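Local atomic coordinates of cellulase (PDB entry 3WX5), a protein that catalyses the endo-hydrolysis of beta-1,4-glucosidic bonds in cellulose, acting as an endoglucanase of glycoside hydrolase family 12. Residues P18-C23 and I53-G58; D24-R29 and I39-G44; E46-I51 and L62-H67. All blocks are in the same frame, centred on the assembly; numbering follows the deposited sequence.

How the contacts relate
The three contacts sit together on one side of the family 12 beta-jelly roll. Strand 49-54 is shared by contacts 1 and 3: strand 19-22 runs along one of its edges and strand 60-65 along the other, within a six-stranded antiparallel sheet. Contact 2 lies at the end of the hairpin 28-31/36-39 in the other sheet, mostly turn against loop. Along the chain, contact 2 is nested inside the loop closed by contact 1, and contact 3 follows it. Centres lie about 13 Å (1-2), 15 Å (1-3) and 10 Å (2-3) apart. The C23-C50 disulfide and the N40-Q49 hydrogen bond join the N-terminal strand, the loop and the hairpin 49-54/60-65 across the two sheets.

Contact 1 (P18-C23 and I53-G58); sequences PTATVC and IGLETG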
loop_
_atom_site.group_PDB
_atom_site.type_symbol
_atom_site.label_atom_id
_atom_site.label_comp_id
_atom_site.label_asym_id
_atom_site.label_seq_id
_atom_site.Cartn_x
_atom_site.Cartn_y
_atom_site.Cartn_z
ATOM N N PRO A 18 3.230 22.184 -8.798
ATOM C CA PRO A 18 3.056 21.594 -10.140
ATOM C C PRO A 18 2.380 20.230 -10.033
ATOM O O PRO A 18 2.620 19.498 -9.059
ATOM C CB PRO A 18 4.496 21.387 -10.630
ATOM C CG PRO A 18 5.340 22.232 -9.736
ATOM C CD PRO A 18 4.646 22.274 -8.419
ATOM N N THR A 19 1.536 19.898 -11.004
ATOM C CA THR A 19 0.849 18.618 -11.005
ATOM C C THR A 19 0.996 18.001 -12.386
ATOM O O THR A 19 1.313 18.705 -13.348
ATOM C CB THR A 19 -0.658 18.775 -10.651
ATOM O OG1 THR A 19 -1.292 19.607 -11.630
ATOM C CG2 THR A 19 -0.841 19.420 -9.279
ATOM N N ALA A 20 0.833 16.681 -12.461
ATOM C CA ALA A 20 0.660 15.956 -13.722
ATOM C C ALA A 20 -0.558 15.037 -13.651
ATOM O O ALA A 20 -0.869 14.501 -12.586
ATOM C CB ALA A 20 1.909 15.150 -14.039
ATOM N N THR A 21 -1.252 14.871 -14.780
ATOM C CA THR A 21 -2.448 14.024 -14.817
ATOM C C THR A 21 -2.098 12.760 -15.564
ATOM O O THR A 21 -1.789 12.807 -16.754
ATOM C CB THR A 21 -3.648 14.721 -15.522
ATOM O OG1 THR A 21 -3.993 15.918 -14.806
ATOM C CG2 THR A 21 -4.881 13.786 -15.529
ATOM N N VAL A 22 -2.039 11.646 -14.842
ATOM C CA VAL A 22 -1.459 10.407 -15.378
ATOM C C VAL A 22 -2.585 9.407 -15.592
ATOM O O VAL A 22 -3.292 9.070 -14.627
ATOM C CB VAL A 22 -0.451 9.796 -14.362
ATOM C CG1 VAL A 22 -0.028 8.387 -14.765
ATOM C CG2 VAL A 22 0.779 10.728 -14.178
ATOM N N CYS A 23 -2.742 8.924 -16.833
ATOM C CA CYS A 23 -3.855 8.029 -17.184
ATOM C C CYS A 23 -3.417 6.675 -17.738
ATOM O O CYS A 23 -4.258 5.777 -17.918
ATOM C CB CYS A 23 -4.835 8.691 -18.177
ATOM S SG CYS A 23 -5.544 10.283 -17.654
ATOM N N ILE A 53 -1.479 14.252 -9.895
ATOM C CA ILE A 53 -0.370 14.051 -8.941
ATOM C C ILE A 53 0.387 15.350 -8.665
ATOM O O ILE A 53 0.947 15.969 -9.586
ATOM C CB ILE A 53 0.683 13.045 -9.469
ATOM C CG1 ILE A 53 0.017 11.764 -9.973
ATOM C CG2 ILE A 53 1.675 12.673 -8.347
ATOM C CD1 ILE A 53 0.983 10.829 -10.669
ATOM N N GLY A 54 0.506 15.692 -7.389
ATOM C CA GLY A 54 1.335 16.820 -6.970
ATOM C C GLY A 54 2.792 16.391 -6.992
ATOM O O GLY A 54 3.175 15.432 -6.329
ATOM N N LEU A 55 3.598 17.034 -7.829
ATOM C CA LEU A 55 4.975 16.576 -8.019
ATOM C C LEU A 55 5.907 16.799 -6.820
ATOM O O LEU A 55 6.930 16.124 -6.699
ATOM C CB LEU A 55 5.577 17.182 -9.296
ATOM C CG LEU A 55 4.859 16.758 -10.575
ATOM C CD1 LEU A 55 5.416 17.491 -11.810
ATOM C CD2 LEU A 55 4.866 15.242 -10.748
ATOM N N GLU A 56 5.566 17.740 -5.941
ATOM C CA GLU A 56 6.396 18.012 -4.769
ATOM C C GLU A 56 6.007 17.141 -3.571
ATOM O O GLU A 56 6.874 16.637 -2.871
ATOM C CB GLU A 56 6.334 19.505 -4.406
ATOM C CG GLU A 56 7.120 20.387 -5.401
ATOM C CD GLU A 56 6.758 21.877 -5.319
ATOM O OE1 GLU A 56 6.077 22.286 -4.353
ATOM O OE2 GLU A 56 7.213 22.650 -6.193
ATOM N N THR A 57 4.705 17.028 -3.313
ATOM C CA THR A 57 4.210 16.306 -2.143
ATOM C C THR A 57 3.954 14.832 -2.447
ATOM O O THR A 57 3.861 14.007 -1.531
ATOM C CB THR A 57 2.901 16.912 -1.653
ATOM O OG1 THR A 57 1.909 16.790 -2.683
ATOM C CG2 THR A 57 3.094 18.391 -1.279
ATOM N N GLY A 58 3.714 14.525 -3.718
ATOM C CA GLY A 58 3.192 13.221 -4.088
ATOM C C GLY A 58 1.725 13.019 -3.768
ATOM O O GLY A 58 1.180 11.947 -4.057
#
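T19 and A20 pair antiparallel with G54 and I53, adding strand 19-22 as an outermost strand of the six-stranded sheet in the beta-jelly roll. A20 N donates to I53 O, and I53 N returns a bond to A20 O at 2.8 Å. Beyond the paired residues, L55 N meets P18 O at 2.9 Å in a nearly straight bond (172°). Beside the non-hydrogen-bonded pair T19-G54 the backbones come close enough for a CA-H...O contact, T19 CA lying 3.0 Å from I53 O.

The I53 side chain runs from A20 to V22. Its CB lies 3.8 Å from A20 O, and CG1, anti to the carbonyl carbon (chi1 -49°), stays near that oxygen. An extended chi2 (172°) then carries CD1 on to V22 CG2, 3.5 Å away. This face of the sheet looks inward: A20, V22 and I53 all touch R29 of strand 28-31, in the opposing sheet, and I53 also reaches V31.

At the turn that follows the strand, L55 spreads its two methyls, CD1 against P18 CB and CD2 near A20 CB. E17 accepts from E56 N, while the E56 side chain crosses the proline ring at about a right angle, its OE2 3.4 Å from P18 CD.

Contact 2 (D24-R29 and I39-G44); sequences DRWGSR and INNVWG
R25 and V42 hold a type I turn, D24 to G27, against the loop that follows strand 36-39; S28 and I39 form the antiparallel bridge of this jelly-roll hairpin. Two backbone bonds run from loop to turn: V42 N donates to R25 O at 3.0 Å and N40 N to G27 O at 2.9 Å. Water 1 bridges from G27 O to N41 N.

Side chains also bond to backbone. A bend at chi3 (-134°) brings R25 NE 2.7 Å from V42 O, which lies in the guanidinium plane, in an almost straight bond (172°), while R25 NH2 adds weak bonds to V42 O and W43 O. N40 ND2 reaches D24 O at 3.0 Å from the opposite face of that carbonyl to G27 N, and N40 OD1 is taken by Q49 NE2. D24 OD1 accepts from W26 N, an Asx turn.

Packing centres on W26: R25 CG lies 3.4 Å above one face of its ring, toward the rim. An alanine in place of R25 would probably leave V42 O without its NE partner and remove the CG contact over that face of W26. The indole's corner meets the loop obliquely, W26 CH2 3.6 Å from W43 CA.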
loop_
_atom_site.group_PDB
_atom_site.type_symbol
_atom_site.label_atom_id
_atom_site.label_comp_id
_atom_site.label_asym_id
_atom_site.label_seq_id
_atom_site.Cartn_x
_atom_site.Cartn_y
_atom_site.Cartn_z
ATOM N N ASP A 24 -2.131 6.547 -18.069
ATOM C CA ASP A 24 -1.570 5.296 -18.582
ATOM C C ASP A 24 -1.790 4.215 -17.534
ATOM O O ASP A 24 -1.576 4.445 -16.355
ATOM C CB ASP A 24 -0.053 5.461 -18.836
ATOM C CG ASP A 24 0.597 4.213 -19.442
ATOM O OD1 ASP A 24 0.014 3.103 -19.413
ATOM O OD2 ASP A 24 1.734 4.335 -19.947
ATOM N N ARG A 25 -2.211 3.034 -17.971
ATOM C CA ARG A 25 -2.448 1.919 -17.057
ATOM C C ARG A 25 -1.232 1.637 -16.153
ATOM O O ARG A 25 -1.391 1.394 -14.947
ATOM C CB ARG A 25 -2.903 0.689 -17.858
ATOM C CG ARG A 25 -2.374 -0.635 -17.415
ATOM C CD ARG A 25 -3.126 -1.760 -18.137
ATOM N NE ARG A 25 -3.503 -2.804 -17.191
ATOM C CZ ARG A 25 -3.641 -4.089 -17.492
ATOM N NH1 ARG A 25 -3.534 -4.504 -18.750
ATOM N NH2 ARG A 25 -3.937 -4.958 -16.536
ATOM N N TRP A 26 -0.030 1.832 -16.697
ATOM C CA TRP A 26 1.199 1.679 -15.921
ATOM C C TRP A 26 1.977 2.982 -15.710
ATOM O O TRP A 26 3.192 2.972 -15.478
ATOM C CB TRP A 26 2.102 0.588 -16.517
ATOM C CG TRP A 26 1.394 -0.717 -16.771
ATOM C CD1 TRP A 26 1.083 -1.254 -17.991
ATOM C CD2 TRP A 26 0.976 -1.684 -15.797
ATOM N NE1 TRP A 26 0.429 -2.454 -17.834
ATOM C CE2 TRP A 26 0.365 -2.751 -16.499
ATOM C CE3 TRP A 26 1.006 -1.732 -14.400
ATOM C CZ2 TRP A 26 -0.184 -3.858 -15.854
ATOM C CZ3 TRP A 26 0.440 -2.835 -13.759
ATOM C CH2 TRP A 26 -0.078 -3.909 -14.489
ATOM N N GLY A 27 1.260 4.094 -15.691
ATOM C CA GLY A 27 1.897 5.402 -15.648
ATOM C C GLY A 27 2.443 5.668 -14.257
ATOM O O GLY A 27 2.000 5.042 -13.279
ATOM N N SER A 28 3.504 6.475 -14.186
ATOM C CA SER A 28 4.121 6.808 -12.891
ATOM C C SER A 28 4.764 8.197 -12.908
ATOM O O SER A 28 5.072 8.748 -13.988
ATOM C CB SER A 28 5.187 5.771 -12.547
ATOM O OG SER A 28 6.251 5.834 -13.500
ATOM N N ARG A 29 5.023 8.737 -11.719
ATOM C CA ARG A 29 5.843 9.947 -11.580
ATOM C C ARG A 29 6.740 9.834 -10.353
ATOM O O ARG A 29 6.301 9.387 -9.291
ATOM C CB ARG A 29 4.973 11.208 -11.423
ATOM C CG ARG A 29 4.243 11.665 -12.716
ATOM C CD ARG A 29 5.205 12.268 -13.780
ATOM N NE ARG A 29 4.481 12.829 -14.929
ATOM C CZ ARG A 29 3.975 12.107 -15.927
ATOM N NH1 ARG A 29 4.035 10.784 -15.890
ATOM N NH2 ARG A 29 3.366 12.704 -16.950
ATOM N N ILE A 39 2.128 5.752 -8.647
ATOM C CA ILE A 39 1.840 4.858 -9.771
ATOM C C ILE A 39 0.343 4.804 -9.971
ATOM O O ILE A 39 -0.408 4.701 -8.991
ATOM C CB ILE A 39 2.410 3.426 -9.528
ATOM C CG1 ILE A 39 2.068 2.911 -8.117
ATOM C CG2 ILE A 39 3.931 3.394 -9.765
ATOM C CD1 ILE A 39 2.474 1.436 -7.888
ATOM N N ASN A 40 -0.099 4.881 -11.229
ATOM C CA ASN A 40 -1.511 4.730 -11.544
ATOM C C ASN A 40 -1.936 3.284 -11.313
ATOM O O ASN A 40 -2.979 3.010 -10.684
ATOM C CB ASN A 40 -1.793 5.176 -12.996
ATOM C CG ASN A 40 -3.240 5.612 -13.216
ATOM O OD1 ASN A 40 -3.891 6.148 -12.317
ATOM N ND2 ASN A 40 -3.733 5.427 -14.449
ATOM N N ASN A 41 -1.134 2.365 -11.816
ATOM C CA ASN A 41 -1.172 0.968 -11.377
ATOM C C ASN A 41 -2.547 0.309 -11.542
ATOM O O ASN A 41 -3.084 -0.284 -10.588
ATOM C CB ASN A 41 -0.707 0.877 -9.906
ATOM C CG ASN A 41 -0.412 -0.566 -9.468
ATOM O OD1 ASN A 41 -0.012 -1.407 -10.283
ATOM N ND2 ASN A 41 -0.580 -0.845 -8.168
ATOM N N VAL A 42 -3.094 0.361 -12.760
ATOM C CA VAL A 42 -4.354 -0.317 -13.072
ATOM C C VAL A 42 -4.064 -1.786 -13.434
ATOM O O VAL A 42 -4.163 -2.203 -14.591
ATOM C CB VAL A 42 -5.160 0.428 -14.185
ATOM C CG1 VAL A 42 -6.601 -0.150 -14.299
ATOM C CG2 VAL A 42 -5.243 1.937 -13.807
ATOM N N TRP A 43 -3.696 -2.564 -12.413
ATOM C CA TRP A 43 -3.120 -3.884 -12.643
ATOM C C TRP A 43 -4.140 -4.983 -12.946
ATOM O O TRP A 43 -3.802 -5.977 -13.573
ATOM C CB TRP A 43 -2.187 -4.282 -11.489
ATOM C CG TRP A 43 -2.867 -4.433 -10.173
ATOM C CD1 TRP A 43 -2.883 -3.526 -9.129
ATOM C CD2 TRP A 43 -3.592 -5.581 -9.718
ATOM N NE1 TRP A 43 -3.601 -4.053 -8.062
ATOM C CE2 TRP A 43 -4.014 -5.318 -8.393
ATOM C CE3 TRP A 43 -3.878 -6.833 -10.284
ATOM C CZ2 TRP A 43 -4.778 -6.234 -7.655
ATOM C CZ3 TRP A 43 -4.640 -7.735 -9.553
ATOM C CH2 TRP A 43 -5.069 -7.437 -8.247
ATOM N N GLY A 44 -5.402 -4.772 -12.566
ATOM C CA GLY A 44 -6.397 -5.826 -12.592
ATOM C C GLY A 44 -7.559 -5.664 -13.570
ATOM O O GLY A 44 -8.524 -6.434 -13.511
HETATM O O HOH W 1 1.573 2.259 -12.736
#

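Contact 3 (E46-I51 and L62-H67); sequences ETAQCI and LTRAEH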
loop_
_atom_site.group_PDB
_atom_site.type_symbol
_atom_site.label_atom_id
_atom_site.label_comp_id
_atom_site.label_asym_id
_atom_site.label_seq_id
_atom_site.Cartn_x
_atom_site.Cartn_y
_atom_site.Cartn_z
ATOM N N GLU A 46 -8.905 -3.299 -17.571
ATOM C CA GLU A 46 -8.578 -2.437 -18.699
ATOM C C GLU A 46 -9.417 -1.168 -18.681
ATOM O O GLU A 46 -9.313 -0.338 -19.571
ATOM C CB GLU A 46 -8.812 -3.176 -20.013
ATOM C CG GLU A 46 -8.415 -4.638 -19.970
ATOM C CD GLU A 46 -7.503 -5.027 -21.099
ATOM O OE1 GLU A 46 -6.809 -4.142 -21.633
ATOM O OE2 GLU A 46 -7.460 -6.226 -21.442
ATOM N N THR A 47 -10.290 -1.055 -17.690
ATOM C CA THR A 47 -11.048 0.201 -17.446
ATOM C C THR A 47 -10.195 1.449 -17.158
ATOM O O THR A 47 -9.101 1.379 -16.581
ATOM C CB THR A 47 -12.146 0.022 -16.366
ATOM O OG1 THR A 47 -11.620 -0.745 -15.260
ATOM C CG2 THR A 47 -13.309 -0.757 -16.968
ATOM N N ALA A 48 -10.731 2.613 -17.525
ATOM C CA ALA A 48 -9.967 3.835 -17.499
ATOM C C ALA A 48 -9.815 4.396 -16.077
ATOM O O ALA A 48 -10.766 4.414 -15.280
ATOM C CB ALA A 48 -10.615 4.888 -18.424
ATOM N N GLN A 49 -8.662 4.993 -15.842
ATOM C CA GLN A 49 -8.396 5.694 -14.579
ATOM C C GLN A 49 -7.360 6.775 -14.801
ATOM O O GLN A 49 -6.320 6.521 -15.412
ATOM C CB GLN A 49 -7.878 4.696 -13.535
ATOM C CG GLN A 49 -7.547 5.308 -12.187
ATOM C CD GLN A 49 -6.850 4.278 -11.288
ATOM O OE1 GLN A 49 -7.444 3.281 -10.903
ATOM N NE2 GLN A 49 -5.559 4.455 -11.089
ATOM N N CYS A 50 -7.607 7.948 -14.230
ATOM C CA CYS A 50 -6.605 9.010 -14.184
ATOM C C CYS A 50 -6.378 9.472 -12.759
ATOM O O CYS A 50 -7.308 9.531 -11.970
ATOM C CB CYS A 50 -7.047 10.222 -15.014
ATOM S SG CYS A 50 -7.330 9.799 -16.765
ATOM N N ILE A 51 -5.133 9.816 -12.441
ATOM C CA ILE A 51 -4.848 10.509 -11.183
ATOM C C ILE A 51 -4.135 11.831 -11.447
ATOM O O ILE A 51 -3.229 11.900 -12.295
ATOM C CB ILE A 51 -3.990 9.635 -10.221
ATOM C CG1 ILE A 51 -2.710 9.129 -10.904
ATOM C CG2 ILE A 51 -4.843 8.439 -9.727
ATOM C CD1 ILE A 51 -1.805 8.238 -9.985
ATOM N N LEU A 62 -7.941 10.784 -7.475
ATOM C CA LEU A 62 -8.546 10.050 -8.612
ATOM C C LEU A 62 -9.495 11.021 -9.327
ATOM O O LEU A 62 -10.537 11.416 -8.767
ATOM C CB LEU A 62 -9.331 8.828 -8.119
ATOM C CG LEU A 62 -8.534 7.541 -7.847
ATOM C CD1 LEU A 62 -8.061 6.858 -9.150
ATOM C CD2 LEU A 62 -7.354 7.812 -6.913
ATOM N N THR A 63 -9.135 11.407 -10.546
ATOM C CA THR A 63 -9.986 12.301 -11.329
ATOM C C THR A 63 -10.857 11.533 -12.298
ATOM O O THR A 63 -11.848 12.069 -12.822
ATOM C CB THR A 63 -9.168 13.357 -12.113
ATOM O OG1 THR A 63 -8.276 12.695 -13.000
ATOM C CG2 THR A 63 -8.380 14.256 -11.155
ATOM N N ARG A 64 -10.497 10.277 -12.544
ATOM C CA ARG A 64 -11.314 9.404 -13.380
ATOM C C ARG A 64 -11.147 7.964 -12.928
ATOM O O ARG A 64 -10.022 7.509 -12.755
ATOM C CB ARG A 64 -10.893 9.536 -14.842
ATOM C CG ARG A 64 -11.786 8.791 -15.831
ATOM C CD ARG A 64 -11.242 8.924 -17.262
ATOM N NE ARG A 64 -12.089 8.202 -18.214
ATOM C CZ ARG A 64 -11.927 8.228 -19.535
ATOM N NH1 ARG A 64 -10.984 8.995 -20.068
ATOM N NH2 ARG A 64 -12.740 7.528 -20.322
ATOM N N ALA A 65 -12.258 7.268 -12.682
ATOM C CA ALA A 65 -12.170 5.851 -12.359
ATOM C C ALA A 65 -13.403 5.104 -12.812
ATOM O O ALA A 65 -14.436 5.159 -12.173
ATOM C CB ALA A 65 -11.936 5.648 -10.837
ATOM N N GLU A 66 -13.286 4.403 -13.929
ATOM C CA GLU A 66 -14.439 3.744 -14.500
ATOM C C GLU A 66 -14.522 2.254 -14.240
ATOM O O GLU A 66 -15.176 1.521 -14.983
ATOM C CB GLU A 66 -14.511 4.058 -15.986
ATOM C CG GLU A 66 -14.717 5.558 -16.159
ATOM C CD GLU A 66 -14.705 5.987 -17.603
ATOM O OE1 GLU A 66 -14.492 5.117 -18.487
ATOM O OE2 GLU A 66 -14.951 7.190 -17.847
ATOM N N HIS A 67 -14.012 1.826 -13.093
ATOM C CA HIS A 67 -13.879 0.404 -12.855
ATOM C C HIS A 67 -15.208 -0.202 -12.487
ATOM O O HIS A 67 -16.022 0.419 -11.775
ATOM C CB HIS A 67 -12.858 0.137 -11.746
ATOM C CG HIS A 67 -11.548 0.799 -11.983
ATOM N ND1 HIS A 67 -10.845 0.630 -13.155
ATOM C CD2 HIS A 67 -10.845 1.690 -11.242
ATOM C CE1 HIS A 67 -9.767 1.398 -13.130
ATOM N NE2 HIS A 67 -9.703 1.990 -11.948
HETATM O O HOH W 2 -13.215 2.699 -19.102
#
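T47 and Q49 grip the two nitrogens of the H67 ring, at the open end of the beta hairpin formed by strands 49-54 and 60-65 of the jelly roll. T47 OG1 and H67 ND1 are 2.6 Å apart, a short bond in which either may be the donor. On the other side of the ring H67 NE2 donates to Q49 OE1 at 2.8 Å, nearly straight (168°). Both oxygens lie at the ring edge, near its plane, so together they would fix the rotation of the imidazole; the Q49 amide is turned 80° against it. Q49 gets there with CG anti to the backbone N (chi1 179°) and an extended chain, and its NE2 donates to N40 OD1, leaving both ends of this buried amide engaged.

Backbone bonds come next. E66 N meets A48 O at 2.9 Å, nearly along the C=O axis, and C50 N donates to R64 O. There the register slips: T63 and R64 both face C50 in a classic beta bulge. C50 O accepts from T63 N at 3.0 Å and more weakly from R64 N, where the second strand turns its corner.

Further out, R64 and E66 form a salt bridge within their own segment, NE to OE2 at 3.1 Å, while water 2 links E66 OE1 to A48 N. A48 lies under this pair, its CB 3.6 Å from R64 NE over one guanidinium face. On the buried side, where L225 of strand 215-225 covers Q49, L62 and H67, I51 and L62 run side by side. One L62 methyl serves two neighbours: CD1 lies 3.6 Å from I51 CG2 and 3.4 Å from Q49 CG.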